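Local coordinates for mandelate racemase/muconate lactonizing protein (Thermobispora bispora, PDB 3VC5), which probably catalyses the magnesium-dependent dehydration of D-glucarate to 5-dehydro-4-deoxy-D-glucarate, as a member of the mandelate racemase/muconate lactonizing enzyme family, at residues T31-R36 / S341-S346. Numbering follows the deposited sequence.
Sequences TPVAFR and SHLGIS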
loop_
_atom_site.group_PDB
_atom_site.type_symbol
_atom_site.label_atom_id
_atom_site.label_comp_id
_atom_site.label_asym_id
_atom_site.label_seq_id
_atom_site.Cartn_x
_atom_site.Cartn_y
_atom_site.Cartn_z
ATOM N N THR A 31 -26.283 -5.373 -13.072
ATOM C CA THR A 31 -26.847 -6.382 -13.968
ATOM C C THR A 31 -26.283 -7.778 -13.736
ATOM O O THR A 31 -25.115 -8.035 -14.057
ATOM C CB THR A 31 -26.589 -5.990 -15.442
ATOM O OG1 THR A 31 -27.011 -4.630 -15.635
ATOM C CG2 THR A 31 -27.375 -6.914 -16.411
ATOM N N PRO A 32 -27.107 -8.693 -13.189
ATOM C CA PRO A 32 -26.587 -10.056 -13.048
ATOM C C PRO A 32 -26.574 -10.730 -14.414
ATOM O O PRO A 32 -27.473 -10.496 -15.241
ATOM C CB PRO A 32 -27.588 -10.715 -12.090
ATOM C CG PRO A 32 -28.925 -9.966 -12.371
ATOM C CD PRO A 32 -28.507 -8.552 -12.720
ATOM N N VAL A 33 -25.574 -11.583 -14.646
ATOM C CA VAL A 33 -25.414 -12.272 -15.944
ATOM C C VAL A 33 -25.067 -13.724 -15.675
ATOM O O VAL A 33 -24.561 -14.076 -14.573
ATOM C CB VAL A 33 -24.286 -11.636 -16.810
ATOM C CG1 VAL A 33 -24.660 -10.210 -17.235
ATOM C CG2 VAL A 33 -22.923 -11.674 -16.089
ATOM N N ALA A 34 -25.362 -14.580 -16.648
ATOM C CA ALA A 34 -24.929 -15.984 -16.574
ATOM C C ALA A 34 -24.337 -16.353 -17.906
ATOM O O ALA A 34 -24.796 -15.858 -18.960
ATOM C CB ALA A 34 -26.093 -16.924 -16.234
ATOM N N PHE A 35 -23.322 -17.222 -17.883
ATOM C CA PHE A 35 -22.703 -17.659 -19.141
ATOM C C PHE A 35 -22.264 -19.122 -19.003
ATOM O O PHE A 35 -22.208 -19.648 -17.888
ATOM C CB PHE A 35 -21.543 -16.735 -19.531
ATOM C CG PHE A 35 -20.601 -16.447 -18.387
ATOM C CD1 PHE A 35 -19.536 -17.327 -18.119
ATOM C CD2 PHE A 35 -20.750 -15.281 -17.618
ATOM C CE1 PHE A 35 -18.650 -17.073 -17.020
ATOM C CE2 PHE A 35 -19.889 -15.010 -16.562
ATOM C CZ PHE A 35 -18.831 -15.901 -16.267
ATOM N N ARG A 36 -22.015 -19.791 -20.131
ATOM C CA ARG A 36 -21.766 -21.232 -20.144
ATOM C C ARG A 36 -20.393 -21.547 -19.593
ATOM O O ARG A 36 -19.415 -20.796 -19.848
ATOM C CB ARG A 36 -21.870 -21.759 -21.586
ATOM C CG ARG A 36 -23.282 -21.635 -22.138
ATOM C CD ARG A 36 -23.383 -22.102 -23.593
ATOM N NE ARG A 36 -22.355 -21.480 -24.443
ATOM C CZ ARG A 36 -22.474 -20.294 -25.043
ATOM N NH1 ARG A 36 -23.592 -19.578 -24.915
ATOM N NH2 ARG A 36 -21.471 -19.824 -25.783
ATOM N N SER A 341 -14.137 -17.941 -12.626
ATOM C CA SER A 341 -14.731 -17.764 -13.966
ATOM C C SER A 341 -15.128 -16.313 -14.135
ATOM O O SER A 341 -15.879 -15.787 -13.293
ATOM C CB SER A 341 -15.996 -18.603 -14.045
ATOM O OG SER A 341 -15.675 -19.962 -13.774
ATOM N N HIS A 342 -14.698 -15.673 -15.227
ATOM C CA HIS A 342 -14.863 -14.216 -15.301
ATOM C C HIS A 342 -14.858 -13.729 -16.743
ATOM O O HIS A 342 -14.523 -14.472 -17.685
ATOM C CB HIS A 342 -13.716 -13.508 -14.519
ATOM C CG HIS A 342 -12.365 -13.653 -15.160
ATOM N ND1 HIS A 342 -11.985 -12.887 -16.245
ATOM C CD2 HIS A 342 -11.344 -14.529 -14.944
ATOM C CE1 HIS A 342 -10.765 -13.240 -16.630
ATOM N NE2 HIS A 342 -10.354 -14.238 -15.861
ATOM N N LEU A 343 -15.252 -12.472 -16.919
ATOM C CA LEU A 343 -15.360 -11.877 -18.247
ATOM C C LEU A 343 -14.298 -10.785 -18.455
ATOM O O LEU A 343 -13.285 -10.722 -17.718
ATOM C CB LEU A 343 -16.791 -11.346 -18.433
ATOM C CG LEU A 343 -17.870 -12.406 -18.236
ATOM C CD1 LEU A 343 -19.237 -11.736 -18.395
ATOM C CD2 LEU A 343 -17.702 -13.540 -19.258
ATOM N N GLY A 344 -14.481 -9.955 -19.478
ATOM C CA GLY A 344 -13.421 -9.061 -19.908
ATOM C C GLY A 344 -13.217 -7.823 -19.031
ATOM O O GLY A 344 -12.158 -7.208 -19.061
ATOM N N ILE A 345 -14.231 -7.442 -18.257
ATOM C CA ILE A 345 -14.057 -6.312 -17.332
ATOM C C ILE A 345 -13.065 -6.749 -16.255
ATOM O O ILE A 345 -12.067 -6.062 -15.989
ATOM C CB ILE A 345 -15.390 -5.873 -16.729
ATOM C CG1 ILE A 345 -16.275 -5.279 -17.838
ATOM C CG2 ILE A 345 -15.154 -4.874 -15.542
ATOM C CD1 ILE A 345 -17.767 -5.263 -17.442
ATOM N N SER A 346 -13.307 -7.925 -15.686
ATOM C CA SER A 346 -12.366 -8.515 -14.701
ATOM C C SER A 346 -10.994 -8.727 -15.351
ATOM O O SER A 346 -9.977 -8.422 -14.743
ATOM C CB SER A 346 -12.880 -9.843 -14.157
ATOM O OG SER A 346 -13.886 -9.569 -13.206
#
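Phe35 and Leu343 show how one aromatic ring can tie the capping domain of an enolase-superfamily enzyme to its barrel domain without a hydrogen bond between the two segments. From CB of Phe35 the side chain leaves strand 25-36 towards the loop, its CG lying between the backbone N and the carbonyl carbon (chi1 47°). At CG the ring already comes within 4.2 Å of Leu343 CD2. One step on, CD2 of Phe35 touches both Leu343 methyls, and CE2 makes the closest approach, 3.7 Å to Leu343 CG. Farthest out, CZ lies 4.2 Å from Ser341 O, which sits at the ring edge near its plane. On the other side of the ring from CE2, CE1 approaches Ser341 CB. Over one face Leu343 CD2 stands nearly above the middle of the ring, 3.8 Å from the Phe35 ring centroid and 13° off the normal, a CH-pi contact. The other methyl, Leu343 CD1, also reaches Val33 CG2 at 4.3 Å. Were Phe35 an alanine, Leu343 CD2 would probably lose its aromatic partner, and a gap is likely to open between strand and loop. Within the loop, His342 ND1 donates to the backbone O of Leu343 (2.9 Å, 168°), and His342 NE2 is hydrogen-bonded to Thr366 OG1. The contact is buried: strand 25-36, at one edge of the three-stranded antiparallel sheet, pairs with strand 50-60 and packs through Val33 against helix 403-415, while Leu343 occupies the N-cap position of helix 344-355, its backbone N hydrogen-bonded to Glu69 OE2 of strand 65-71.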